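Local coordinates for uncharacterized protein (Pseudomonas aeruginosa PAO1, PDB 6TCB) that is of unknown function but binds calcium ions and assembles as a dimer whose beta-sheet runs on from one subunit into the other, at residues A36-L41 with Q46-L51; R75-L80 with A89-L94. All coordinates share one frame; numbering follows the deposited sequence. Where two conformers were deposited one is given.

Contact 1 (A36-L41 with Q46-L51); sequences AFNAYL and QASTYL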
ATOM      1  N   ALA A  36       4.568  -8.243  -5.042  1.00  8.86           N
ATOM      2  CA  ALA A  36       4.908  -9.614  -4.694  1.00  9.43           C
ATOM      3  C   ALA A  36       5.986  -9.665  -3.630  1.00  9.31           C
ATOM      4  O   ALA A  36       6.017 -10.606  -2.831  1.00 10.09           O
ATOM      5  CB  ALA A  36       5.361 -10.365  -5.942  1.00 11.13           C
ATOM      6  N   PHE A  37       6.876  -8.669  -3.592  1.00  8.68           N
ATOM      7  CA  PHE A  37       7.884  -8.667  -2.538  1.00  8.58           C
ATOM      8  C   PHE A  37       7.238  -8.675  -1.158  1.00  8.37           C
ATOM      9  O   PHE A  37       7.799  -9.246  -0.219  1.00  8.68           O
ATOM     10  CB  PHE A  37       8.859  -7.491  -2.698  1.00  9.28           C
ATOM     11  CG  PHE A  37      10.021  -7.533  -1.735  1.00  9.20           C
ATOM     12  CD1 PHE A  37      10.948  -8.556  -1.808  1.00  9.16           C
ATOM     13  CD2 PHE A  37      10.185  -6.542  -0.775  1.00 10.09           C
ATOM     14  CE1 PHE A  37      12.014  -8.608  -0.933  1.00  9.11           C
ATOM     15  CE2 PHE A  37      11.251  -6.584   0.108  1.00  9.84           C
ATOM     16  CZ  PHE A  37      12.159  -7.613   0.029  1.00  9.72           C
ATOM     17  N   ASN A  38       6.062  -8.055  -1.003  1.00  7.76           N
ATOM     18  CA  ASN A  38       5.413  -8.111   0.301  1.00  8.46           C
ATOM     19  C   ASN A  38       4.979  -9.531   0.646  1.00  8.96           C
ATOM     20  O   ASN A  38       5.072  -9.951   1.808  1.00  9.18           O
ATOM     21  CB  ASN A  38       4.241  -7.143   0.385  1.00  9.19           C
ATOM     22  CG  ASN A  38       3.933  -6.773   1.806  1.00  9.77           C
ATOM     23  OD1 ASN A  38       4.764  -6.177   2.487  1.00 10.62           O
ATOM     24  ND2 ASN A  38       2.750  -7.135   2.273  1.00 11.27           N
ATOM     25  N   ALA A  39       4.529 -10.292  -0.352  1.00  9.44           N
ATOM     26  CA  ALA A  39       4.193 -11.693  -0.108  1.00 10.49           C
ATOM     27  C   ALA A  39       5.432 -12.490   0.275  1.00 10.68           C
ATOM     28  O   ALA A  39       5.362 -13.398   1.112  1.00 11.23           O
ATOM     29  CB  ALA A  39       3.521 -12.295  -1.344  1.00 10.80           C
ATOM     30  N   TYR A  40       6.576 -12.166  -0.338  1.00 10.20           N
ATOM     31  CA  TYR A  40       7.834 -12.826  -0.026  1.00  9.68           C
ATOM     32  C   TYR A  40       8.241 -12.555   1.413  1.00  9.25           C
ATOM     33  O   TYR A  40       8.590 -13.476   2.158  1.00  9.31           O
ATOM     34  CB  TYR A  40       8.924 -12.324  -0.985  1.00 10.66           C
ATOM     35  CG  TYR A  40      10.217 -13.102  -0.909  1.00 11.38           C
ATOM     36  CD1 TYR A  40      10.317 -14.364  -1.467  1.00 11.90           C
ATOM     37  CD2 TYR A  40      11.340 -12.575  -0.281  1.00 12.24           C
ATOM     38  CE1 TYR A  40      11.503 -15.101  -1.397  1.00 12.80           C
ATOM     39  CE2 TYR A  40      12.510 -13.297  -0.204  1.00 13.39           C
ATOM     40  CZ  TYR A  40      12.591 -14.549  -0.767  1.00 14.61           C
ATOM     41  OH  TYR A  40      13.768 -15.256  -0.693  1.00 18.31           O
ATOM     42  N   LEU A  41       8.212 -11.284   1.819  1.00  8.50           N
ATOM     43  CA  LEU A  41       8.533 -10.942   3.202  1.00  8.69           C
ATOM     44  C   LEU A  41       7.665 -11.732   4.176  1.00  8.93           C
ATOM     45  O   LEU A  41       8.169 -12.355   5.116  1.00  9.16           O
ATOM     46  CB  LEU A  41       8.338  -9.442   3.420  1.00  8.50           C
ATOM     47  CG  LEU A  41       9.373  -8.529   2.762  1.00  8.61           C
ATOM     48  CD1 LEU A  41       8.905  -7.098   2.866  1.00  8.95           C
ATOM     49  CD2 LEU A  41      10.770  -8.699   3.356  1.00 10.06           C
ATOM     50  N   GLN A  46       8.694 -12.327   7.980  1.00 14.76           N
ATOM     51  CA  GLN A  46       8.869 -10.907   8.257  1.00 15.83           C
ATOM     52  C   GLN A  46       7.530 -10.236   7.993  1.00 17.02           C
ATOM     53  O   GLN A  46       7.254  -9.807   6.871  1.00 17.19           O
ATOM     54  CB  GLN A  46       9.950 -10.326   7.352  1.00 16.79           C
ATOM     55  CG  GLN A  46      11.335 -10.868   7.619  1.00 20.15           C
ATOM     56  CD  GLN A  46      11.799 -10.583   9.030  1.00 22.79           C
ATOM     57  OE1 GLN A  46      11.778  -9.441   9.486  1.00 22.28           O
ATOM     58  NE2 GLN A  46      12.233 -11.619   9.725  1.00 24.75           N
ATOM     59  N   ALA A  47       6.699 -10.151   9.034  1.00 15.75           N
ATOM     60  CA  ALA A  47       5.359  -9.599   8.894  1.00 14.41           C
ATOM     61  C   ALA A  47       5.435  -8.175   8.373  1.00 13.05           C
ATOM     62  O   ALA A  47       6.129  -7.328   8.943  1.00 14.99           O
ATOM     63  CB  ALA A  47       4.656  -9.620  10.253  1.00 16.51           C
ATOM     64  N   SER A  48       4.721  -7.912   7.283  1.00 10.10           N
ATOM     65  CA  SER A  48       4.877  -6.659   6.566  1.00 10.11           C
ATOM     66  C   SER A  48       3.588  -6.232   5.889  1.00  9.76           C
ATOM     67  O   SER A  48       2.859  -7.057   5.332  1.00  9.96           O
ATOM     68  CB  SER A  48       5.969  -6.805   5.486  1.00 10.58           C
ATOM     69  OG  SER A  48       6.152  -5.602   4.760  1.00 10.86           O
ATOM     70  N   THR A  49       3.352  -4.923   5.924  1.00  8.85           N
ATOM     71  CA  THR A  49       2.296  -4.263   5.165  1.00  9.01           C
ATOM     72  C   THR A  49       2.928  -3.436   4.053  1.00  8.18           C
ATOM     73  O   THR A  49       3.853  -2.655   4.297  1.00  8.76           O
ATOM     74  CB  THR A  49       1.499  -3.336   6.088  1.00 11.20           C
ATOM     75  OG1 THR A  49       0.968  -4.100   7.174  1.00 13.22           O
ATOM     76  CG2 THR A  49       0.354  -2.667   5.339  1.00 13.19           C
ATOM     77  N   TYR A  50       2.414  -3.576   2.843  1.00  8.39           N
ATOM     78  CA  TYR A  50       2.889  -2.801   1.709  1.00  7.29           C
ATOM     79  C   TYR A  50       2.024  -1.568   1.548  1.00  7.88           C
ATOM     80  O   TYR A  50       0.790  -1.667   1.567  1.00  9.39           O
ATOM     81  CB  TYR A  50       2.803  -3.645   0.451  1.00  9.11           C
ATOM     82  CG  TYR A  50       3.166  -2.986  -0.854  1.00 10.09           C
ATOM     83  CD1 TYR A  50       4.463  -2.568  -1.118  1.00 10.36           C
ATOM     84  CD2 TYR A  50       2.220  -2.861  -1.852  1.00 11.21           C
ATOM     85  CE1 TYR A  50       4.792  -2.013  -2.339  1.00 10.26           C
ATOM     86  CE2 TYR A  50       2.540  -2.308  -3.077  1.00 11.90           C
ATOM     87  CZ  TYR A  50       3.842  -1.907  -3.314  1.00 11.12           C
ATOM     88  OH  TYR A  50       4.176  -1.367  -4.540  1.00 12.65           O
ATOM     89  N   LEU A  51       2.665  -0.413   1.409  1.00  7.37           N
ATOM     90  CA  LEU A  51       1.969   0.824   1.114  1.00  7.26           C
ATOM     91  C   LEU A  51       2.599   1.471  -0.115  1.00  8.12           C
ATOM     92  O   LEU A  51       3.813   1.385  -0.330  1.00  9.05           O
ATOM     93  CB  LEU A  51       2.077   1.851   2.252  1.00  8.17           C
ATOM     94  CG  LEU A  51       1.613   1.454   3.656  1.00  9.62           C
ATOM     95  CD1 LEU A  51       1.927   2.605   4.633  1.00 11.51           C
ATOM     96  CD2 LEU A  51       0.155   1.119   3.662  1.00 10.21           C
TER
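Asn38 reaches from the helix to the strand and grips Ser48 with both ends of its amide. Its OD1 accepts a hydrogen bond from Ser48 OG at 2.7 Å, the hydroxyl lying 15° from the carbonyl plane. Asn38 ND2 donates to Ser48 O at 3.1 Å, from above the plane of the Ser48 carbonyl and not along a lone pair. These two bonds fix the rotation of the buried amide. With chi1 at -157°, the Asn38 amide swings opposite the backbone N and reaches the strand, where CG packs on Tyr50 CB at 3.6 Å. The Tyr50 ring then leads away, and its OH bonds to Gln35 of the second subunit. Leu41 lays CD1 alongside the serine hydroxyl, 3.7 Å from Ser48 OG. At the turn, Gln46 N donates to Leu41 O at 2.9 Å, closing the short connection between helix and strand, which run nearly antiparallel (171°). Asn42 ND2 also bonds Ser48 O. Helix 33-43 packs on strand 48-53, with Tyr60 of strand 57-62 touching Asn38, Leu41 and Ser48; helix 3-18 touches Leu41 and Gln46, and through Tyr50 and Leu51, which pair antiparallel with a strand of the second subunit, the sheet continues across the interface.

Contact 2 (R75-L80 with A89-L94); sequences RARARL and ALPVLL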
ATOM      1  N   ARG A  75       4.935  12.384   3.203  1.00  9.31           N
ATOM      2  CA  ARG A  75       4.667  13.774   2.835  1.00 10.24           C
ATOM      3  C   ARG A  75       5.954  14.589   2.850  1.00  9.81           C
ATOM      4  O   ARG A  75       6.222  15.377   1.933  1.00 10.09           O
ATOM      5  CB  ARG A  75       3.628  14.377   3.787  1.00 11.78           C
ATOM      6  CG  ARG A  75       2.287  13.664   3.747  1.00 15.27           C
ATOM      7  CD  ARG A  75       1.245  14.339   4.619  1.00 21.15           C
ATOM      8  NE  ARG A  75      -0.035  13.640   4.554  1.00 25.18           N
ATOM      9  CZ  ARG A  75      -0.616  13.008   5.572  1.00 25.78           C
ATOM     10  NH1 ARG A  75      -0.049  12.972   6.774  1.00 26.05           N
ATOM     11  NH2 ARG A  75      -1.789  12.417   5.379  1.00 25.23           N
ATOM     12  N   ALA A  76       6.777  14.391   3.871  1.00  9.95           N
ATOM     13  CA  ALA A  76       8.053  15.091   3.941  1.00  9.92           C
ATOM     14  C   ALA A  76       9.019  14.602   2.874  1.00  9.53           C
ATOM     15  O   ALA A  76       9.723  15.404   2.252  1.00 10.12           O
ATOM     16  CB  ALA A  76       8.669  14.896   5.328  1.00 10.22           C
ATOM     17  N   ARG A  77       9.086  13.287   2.666  1.00  8.70           N
ATOM     18  CA  ARG A  77       9.917  12.731   1.606  1.00  9.56           C
ATOM     19  C   ARG A  77       9.566  13.342   0.256  1.00 10.16           C
ATOM     20  O   ARG A  77      10.455  13.631  -0.549  1.00  9.99           O
ATOM     21  CB  ARG A  77       9.721  11.212   1.570  1.00 10.39           C
ATOM     22  CG  ARG A  77      10.336  10.456   2.738  1.00  9.78           C
ATOM     23  CD  ARG A  77       9.883   9.020   2.788  1.00 10.25           C
ATOM     24  NE  ARG A  77      10.173   8.290   1.557  1.00 10.59           N
ATOM     25  CZ  ARG A  77      11.318   7.671   1.290  1.00 10.29           C
ATOM     26  NH1 ARG A  77      12.317   7.704   2.158  1.00 11.24           N
ATOM     27  NH2 ARG A  77      11.459   7.016   0.147  1.00 10.66           N
ATOM     28  N   ALA A  78       8.272  13.542  -0.011  1.00 10.23           N
ATOM     29  CA  ALA A  78       7.880  14.084  -1.306  1.00 11.14           C
ATOM     30  C   ALA A  78       8.401  15.502  -1.480  1.00 11.43           C
ATOM     31  O   ALA A  78       8.915  15.854  -2.549  1.00 11.87           O
ATOM     32  CB  ALA A  78       6.362  14.039  -1.474  1.00 11.07           C
ATOM     33  N   ARG A  79       8.272  16.338  -0.452  1.00 12.54           N
ATOM     34  CA  ARG A  79       8.790  17.698  -0.562  0.75 15.91           C
ATOM     35  C   ARG A  79      10.298  17.688  -0.780  1.00 12.11           C
ATOM     36  O   ARG A  79      10.823  18.485  -1.571  1.00 12.25           O
ATOM     37  CB  ARG A  79       8.428  18.489   0.694  0.75 22.19           C
ATOM     38  CG  ARG A  79       6.929  18.697   0.900  0.75 35.71           C
ATOM     39  CD  ARG A  79       6.277  19.282  -0.344  0.75 43.51           C
ATOM     40  NE  ARG A  79       4.956  19.842  -0.077  0.75 55.11           N
ATOM     41  CZ  ARG A  79       4.171  20.380  -1.006  0.75 62.97           C
ATOM     42  NH1 ARG A  79       4.569  20.425  -2.271  0.75 64.70           N
ATOM     43  NH2 ARG A  79       2.984  20.868  -0.671  0.75 65.43           N
ATOM     44  N   LEU A  80      11.022  16.812  -0.082  1.00 10.37           N
ATOM     45  CA  LEU A  80      12.472  16.790  -0.198  1.00 10.30           C
ATOM     46  C   LEU A  80      12.923  16.212  -1.527  1.00 11.14           C
ATOM     47  O   LEU A  80      13.892  16.705  -2.121  1.00 11.01           O
ATOM     48  CB  LEU A  80      13.041  16.019   0.989  1.00  9.64           C
ATOM     49  CG  LEU A  80      12.841  16.761   2.316  1.00 10.78           C
ATOM     50  CD1 LEU A  80      13.111  15.803   3.467  1.00 12.11           C
ATOM     51  CD2 LEU A  80      13.724  17.985   2.409  1.00 11.03           C
ATOM     52  N   ALA A  89      19.065  10.113   1.247  1.00 18.38           N
ATOM     53  CA  ALA A  89      19.033  11.226   2.183  1.00 17.15           C
ATOM     54  C   ALA A  89      17.621  11.553   2.651  1.00 15.36           C
ATOM     55  O   ALA A  89      17.452  12.408   3.525  1.00 15.82           O
ATOM     56  CB  ALA A  89      19.670  12.468   1.547  1.00 18.33           C
ATOM     57  N   LEU A  90      16.603  10.886   2.104  1.00 13.65           N
ATOM     58  CA  LEU A  90      15.242  11.182   2.521  1.00 12.49           C
ATOM     59  C   LEU A  90      14.948  10.534   3.867  1.00 11.83           C
ATOM     60  O   LEU A  90      15.517   9.490   4.196  1.00 13.39           O
ATOM     61  CB  LEU A  90      14.242  10.657   1.500  1.00 12.47           C
ATOM     62  CG  LEU A  90      14.386  11.217   0.091  1.00 12.91           C
ATOM     63  CD1 LEU A  90      13.387  10.519  -0.822  1.00 13.47           C
ATOM     64  CD2 LEU A  90      14.194  12.719   0.025  1.00 13.87           C
ATOM     65  N   PRO A  91      14.055  11.131   4.650  1.00 12.51           N
ATOM     66  CA  PRO A  91      13.740  10.569   5.967  1.00 12.89           C
ATOM     67  C   PRO A  91      13.155   9.171   5.860  1.00 11.22           C
ATOM     68  O   PRO A  91      12.363   8.869   4.961  1.00 11.63           O
ATOM     69  CB  PRO A  91      12.712  11.548   6.547  1.00 15.48           C
ATOM     70  CG  PRO A  91      12.848  12.778   5.736  1.00 16.12           C
ATOM     71  CD  PRO A  91      13.362  12.405   4.395  1.00 13.96           C
ATOM     72  N   VAL A  92      13.554   8.331   6.800  1.00 10.28           N
ATOM     73  CA  VAL A  92      13.040   6.968   6.910  1.00 10.18           C
ATOM     74  C   VAL A  92      11.780   6.932   7.762  1.00 10.78           C
ATOM     75  O   VAL A  92      10.795   6.281   7.405  1.00 10.41           O
ATOM     76  CB  VAL A  92      14.135   6.037   7.464  1.00 12.07           C
ATOM     77  CG1 VAL A  92      13.551   4.675   7.791  1.00 12.29           C
ATOM     78  CG2 VAL A  92      15.270   5.904   6.461  1.00 14.61           C
ATOM     79  N   LEU A  93      11.778   7.636   8.889  1.00 10.77           N
ATOM     80  CA  LEU A  93      10.611   7.689   9.764  1.00 11.85           C
ATOM     81  C   LEU A  93      10.745   8.948  10.599  1.00 13.44           C
ATOM     82  O   LEU A  93      11.721   9.083  11.341  1.00 18.22           O
ATOM     83  CB  LEU A  93      10.561   6.453  10.651  1.00 13.78           C
ATOM     84  CG  LEU A  93       9.300   6.270  11.493  1.00 15.14           C
ATOM     85  CD1 LEU A  93       8.097   6.049  10.601  1.00 15.12           C
ATOM     86  CD2 LEU A  93       9.484   5.113  12.472  1.00 15.75           C
ATOM     87  N   LEU A  94       9.795   9.867  10.476  1.00 13.21           N
ATOM     88  CA  LEU A  94       9.889  11.126  11.201  1.00 15.97           C
ATOM     89  C   LEU A  94       9.925  10.924  12.710  1.00 22.98           C
ATOM     90  O   LEU A  94       9.393   9.944  13.234  1.00 28.56           O
ATOM     91  CB  LEU A  94       8.721  12.032  10.842  1.00 14.14           C
ATOM     92  CG  LEU A  94       8.745  12.533   9.398  1.00 14.34           C
ATOM     93  CD1 LEU A  94       7.504  13.371   9.168  1.00 14.58           C
ATOM     94  CD2 LEU A  94      10.004  13.324   9.081  1.00 14.57           C
ATOM     95  OXT LEU A  94      10.500  11.750  13.422  1.00 26.24           O
TER
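The C-terminal tail folds back along helix 67-82 here, an irregular segment held to the helix by one arginine hydrogen bond and a row of apolar contacts. Arg77 carries the polar part. Its NH1 donates to Pro91 O at 3.0 Å with an N-H...O angle of 165°; the oxygen lies at the edge of the guanidinium, in its plane, while the nitrogen sits above the plane of the carbonyl. CG and CD of Arg77 already lie beside Pro91 O, CD at 3.3 Å, and the bend at chi3 (57°) folds the guanidinium back so that NH1 meets the same oxygen. Leu90 crosses the arginine at about a right angle and lays CD1 over one face of the guanidinium, offset toward its rim, with CB 3.6 Å from Arg77 NH1. The other branch of Leu90, CD2, turns to the helix and meets Leu80 CB at 3.6 Å. One turn along the helix from Arg77, Leu80 sets its CD1 against the proline ring, 3.5 Å from Pro91 CD. A looser touch, Ala76 CB to Leu94 CD2 at 4.3 Å, brings the last residue onto the helix. The rest of the guanidinium is engaged elsewhere: NE makes a salt bridge to Asp57, and Trp25 receives the group in a cation-pi contact. Arg77 therefore joins the tail to strands 57-62 and 24-25, and Trp25 NE1 also bonds Val92 O. Leu94 N bonds to Thr73 OG1, one helical turn before Arg77, fastening the tail's end to helix 67-82.

From the N terminus, helix 3-18 and the short strand 24-25 precede both contacts. Contact 1 then closes a tight loop of four residues, joining helix 33-43 to strand 48-53. The chain returns through strand 57-62, passes the calcium-site residues Asp66 and Asp68, and enters helix 67-82, whose later half opens contact 2. That second loop, eight residues long, brings the C terminus back onto the helix. The two contacts follow in series, neither crossing nor enclosing the other, on opposite sides of the chain's centre with centres about 21 Å apart. Strand 57-62 has residues touching both, and so connects the two through the sheet.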